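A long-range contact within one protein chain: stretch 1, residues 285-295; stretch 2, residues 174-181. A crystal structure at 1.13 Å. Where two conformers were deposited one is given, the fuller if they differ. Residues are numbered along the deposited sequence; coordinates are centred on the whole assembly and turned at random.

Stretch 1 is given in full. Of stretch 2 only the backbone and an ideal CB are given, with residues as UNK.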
# COMPACT_ATOMS: atom_id res chain seq x y z
N SER A 285 13.70 -6.60 3.99
CA SER A 285 12.25 -6.67 4.14
C SER A 285 11.82 -5.74 5.26
O SER A 285 12.62 -5.38 6.12
CB SER A 285 11.81 -8.11 4.46
OG SER A 285 12.52 -8.65 5.55
N VAL A 286 10.55 -5.34 5.24
CA VAL A 286 10.00 -4.44 6.26
C VAL A 286 10.17 -5.09 7.61
O VAL A 286 9.84 -6.28 7.80
CB VAL A 286 8.52 -4.19 5.90
CG1 VAL A 286 7.76 -3.54 7.02
CG2 VAL A 286 8.40 -3.38 4.61
N VAL A 287 10.65 -4.31 8.57
CA VAL A 287 10.75 -4.83 9.93
C VAL A 287 9.33 -5.14 10.42
O VAL A 287 8.47 -4.28 10.38
CB VAL A 287 11.45 -3.83 10.87
CG1 VAL A 287 11.57 -4.42 12.28
CG2 VAL A 287 12.82 -3.48 10.36
N PRO A 288 9.05 -6.37 10.87
CA PRO A 288 7.67 -6.75 11.07
C PRO A 288 7.11 -6.34 12.43
O PRO A 288 7.86 -6.17 13.40
CB PRO A 288 7.72 -8.29 10.98
CG PRO A 288 9.08 -8.59 11.58
CD PRO A 288 9.99 -7.49 11.06
N GLN A 289 5.80 -6.26 12.48
CA GLN A 289 5.09 -5.95 13.71
C GLN A 289 5.53 -6.84 14.86
O GLN A 289 5.64 -6.38 16.00
CB GLN A 289 3.59 -6.09 13.45
CG GLN A 289 2.71 -5.76 14.64
CD GLN A 289 1.25 -5.86 14.30
OE1 GLN A 289 0.87 -6.76 13.56
NE2 GLN A 289 0.43 -5.00 14.84
N SER A 290 5.76 -8.12 14.57
CA SER A 290 6.12 -9.06 15.61
C SER A 290 7.37 -8.70 16.37
O SER A 290 7.56 -9.20 17.48
CB SER A 290 6.31 -10.45 14.96
OG SER A 290 7.37 -10.38 14.04
N CYS A 291 8.23 -7.86 15.79
CA CYS A 291 9.45 -7.43 16.45
C CYS A 291 9.46 -5.97 16.90
O CYS A 291 10.49 -5.50 17.39
CB CYS A 291 10.63 -7.70 15.52
SG CYS A 291 10.93 -9.47 15.23
N LEU A 292 8.32 -5.27 16.79
CA LEU A 292 8.23 -3.87 17.14
C LEU A 292 7.37 -3.70 18.38
O LEU A 292 6.26 -4.25 18.47
CB LEU A 292 7.58 -3.09 15.99
CG LEU A 292 8.40 -3.07 14.69
CD1 LEU A 292 7.58 -2.42 13.57
CD2 LEU A 292 9.75 -2.42 14.87
N TYR A 293 7.88 -2.90 19.34
CA TYR A 293 7.14 -2.61 20.56
C TYR A 293 7.15 -1.13 20.84
O TYR A 293 8.15 -0.44 20.59
CB TYR A 293 7.80 -3.33 21.75
CG TYR A 293 7.78 -4.82 21.68
CD1 TYR A 293 8.69 -5.51 20.87
CD2 TYR A 293 6.87 -5.57 22.39
CE1 TYR A 293 8.69 -6.90 20.80
CE2 TYR A 293 6.89 -6.95 22.33
CZ TYR A 293 7.80 -7.62 21.56
OH TYR A 293 7.81 -8.99 21.55
N PRO A 294 6.06 -0.61 21.43
CA PRO A 294 6.01 0.83 21.69
C PRO A 294 6.76 1.24 22.95
O PRO A 294 7.03 2.41 23.13
CB PRO A 294 4.51 1.12 21.81
CG PRO A 294 3.93 -0.16 22.19
CD PRO A 294 4.74 -1.24 21.54
N ARG A 295 7.02 0.28 23.84
CA ARG A 295 7.72 0.51 25.13
C ARG A 295 8.64 -0.66 25.41
O ARG A 295 8.61 -1.68 24.69
CB ARG A 295 6.72 0.59 26.28
CG ARG A 295 5.82 1.76 26.23
CD ARG A 295 6.60 3.04 26.55
NE ARG A 295 5.68 4.03 26.98
CZ ARG A 295 5.17 4.17 28.23
NH1 ARG A 295 4.29 5.13 28.44
NH2 ARG A 295 5.60 3.43 29.24
OXT ARG A 295 9.44 -0.56 26.38
N UNK A 174 -0.51 7.30 18.55
CA UNK A 174 -1.06 5.96 18.48
C UNK A 174 0.02 4.94 18.26
O UNK A 174 1.19 5.20 18.58
CB UNK A 174 -2.11 5.86 17.37
N UNK A 175 -0.35 3.78 17.73
CA UNK A 175 0.57 2.70 17.38
C UNK A 175 0.43 2.39 15.89
O UNK A 175 -0.68 2.22 15.38
CB UNK A 175 0.30 1.45 18.22
N UNK A 176 1.57 2.33 15.18
CA UNK A 176 1.65 1.86 13.79
C UNK A 176 2.27 0.47 13.77
O UNK A 176 3.31 0.25 14.36
CB UNK A 176 2.46 2.83 12.92
N UNK A 177 1.57 -0.46 13.13
CA UNK A 177 1.98 -1.86 13.12
C UNK A 177 3.38 -2.09 12.56
O UNK A 177 4.15 -2.90 13.08
CB UNK A 177 0.97 -2.68 12.31
N UNK A 178 3.62 -1.43 11.42
CA UNK A 178 4.89 -1.43 10.73
C UNK A 178 5.17 -0.04 10.17
O UNK A 178 4.26 0.77 10.09
CB UNK A 178 4.90 -2.48 9.62
N UNK A 179 6.42 0.21 9.79
CA UNK A 179 6.75 1.44 9.11
C UNK A 179 6.93 1.10 7.63
O UNK A 179 8.01 0.74 7.18
CB UNK A 179 8.00 2.09 9.70
N UNK A 180 5.83 1.20 6.90
CA UNK A 180 5.80 0.84 5.47
C UNK A 180 4.77 1.73 4.81
O UNK A 180 3.64 1.29 4.60
CB UNK A 180 5.47 -0.64 5.25
N UNK A 181 5.14 2.96 4.53
CA UNK A 181 4.19 3.99 4.12
C UNK A 181 4.53 4.59 2.77
O UNK A 181 5.68 4.91 2.47
CB UNK A 181 4.13 5.10 5.17

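Position 174 lies beyond the reach of stretch 1, but its phi/psi of 169/-158° is a region that glycine enters far more readily than any other residue. It is G174.

At position 175 the CA-to-CB bond points toward stretch 1, yet no atom of that stretch comes within 5.5 Å of the ideal CB. The nearest feature on offer is the ring of P294, so a long side chain is needed to touch it, and an apolar one such as leucine, isoleucine or methionine would suit, the extended backbone (-121/130°) favouring a beta-branched choice. The residue is I175; with chi1 m and chi2 t, its CD1 comes to 4.0 Å from P294 CG, an apolar contact made at the tip of the side chain.

Position 176 directs its CB away from stretch 1; it is D176, its carboxylate oxygens hydrogen-bonded elsewhere in the structure.

Position 177 makes the closest backbone approach, with its CA 5.2 Å from Q289 CA. The ideal CB points sideways and lies 3.5 Å from Q289 NE2, a donor, so a short polar residue with an acceptor, such as serine, asparagine or aspartate, would suit; alanine would fit, and a longer side chain could lead off sideways, where stretch 1 sets no limit. S177 places OG (chi1 m) 3.2 Å from Q289 NE2, but the angle is poor and no hydrogen bond forms. S177 O receives a CA-H...O contact from Q289 CA at 3.3 Å and packs 3.5 Å from L292 CD1; it has no conventional hydrogen-bond partner.

At position 178 the ideal CB is 4.0 Å from V286 CG1, with L292 CD1 also near. These largely apolar surroundings, with a backbone at -141/164°, suit valine, isoleucine or perhaps threonine. In V178, CB packs 3.9 Å from V286 CG1, while CG1 lies 3.6 Å from V287 O and 3.5 Å from Q289 N, so that this methyl packs against the backbone where the loop enters the 3-10 segment.

Position 179 points sideways, with nothing of stretch 1 near its ideal CB, so many residues would fit. In I179 the link is made by the backbone: a water accepts from I179 N (2.9 Å from the water O) and donates to V287 O (2.8 Å).

Position 180 faces stretch 1, its ideal CB 4.1 Å from V286 CG2. That methyl offers no polar partner, and an apolar side chain would seem natural. The residue is nevertheless D180, whose CG lies 3.7 Å from V286 CG2 and whose OD1 is hydrogen-bonded elsewhere.

Position 181, out of reach, is F181.

Stretch 2 (174-181) GIDSVIDF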
# COMPACT_ATOMS: atom_id res chain seq x y z
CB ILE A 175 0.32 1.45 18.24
CG1 ILE A 175 0.70 1.75 19.70
CG2 ILE A 175 1.16 0.27 17.69
CD1 ILE A 175 0.32 0.69 20.68
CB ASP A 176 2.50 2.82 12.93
CG ASP A 176 1.71 4.00 12.40
OD1 ASP A 176 0.54 3.78 12.02
OD2 ASP A 176 2.25 5.14 12.36
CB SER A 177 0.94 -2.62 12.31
OG SER A 177 -0.31 -2.55 12.98
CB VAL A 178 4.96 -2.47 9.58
CG1 VAL A 178 4.90 -3.88 10.09
CG2 VAL A 178 3.90 -2.22 8.53
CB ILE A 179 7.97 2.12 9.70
CG1 ILE A 179 7.97 2.17 11.22
CG2 ILE A 179 8.14 3.51 9.06
CD1 ILE A 179 6.72 2.72 11.83
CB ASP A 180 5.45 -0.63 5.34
CG ASP A 180 5.54 -1.13 3.93
OD1 ASP A 180 6.19 -0.48 3.11
OD2 ASP A 180 5.00 -2.22 3.64
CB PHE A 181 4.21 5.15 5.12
CG PHE A 181 3.56 4.81 6.44
CD1 PHE A 181 2.19 4.80 6.56
CD2 PHE A 181 4.33 4.49 7.54
CE1 PHE A 181 1.59 4.54 7.76
CE2 PHE A 181 3.72 4.14 8.74
CZ PHE A 181 2.34 4.18 8.85
O HOH W 1 8.75 -1.50 9.83
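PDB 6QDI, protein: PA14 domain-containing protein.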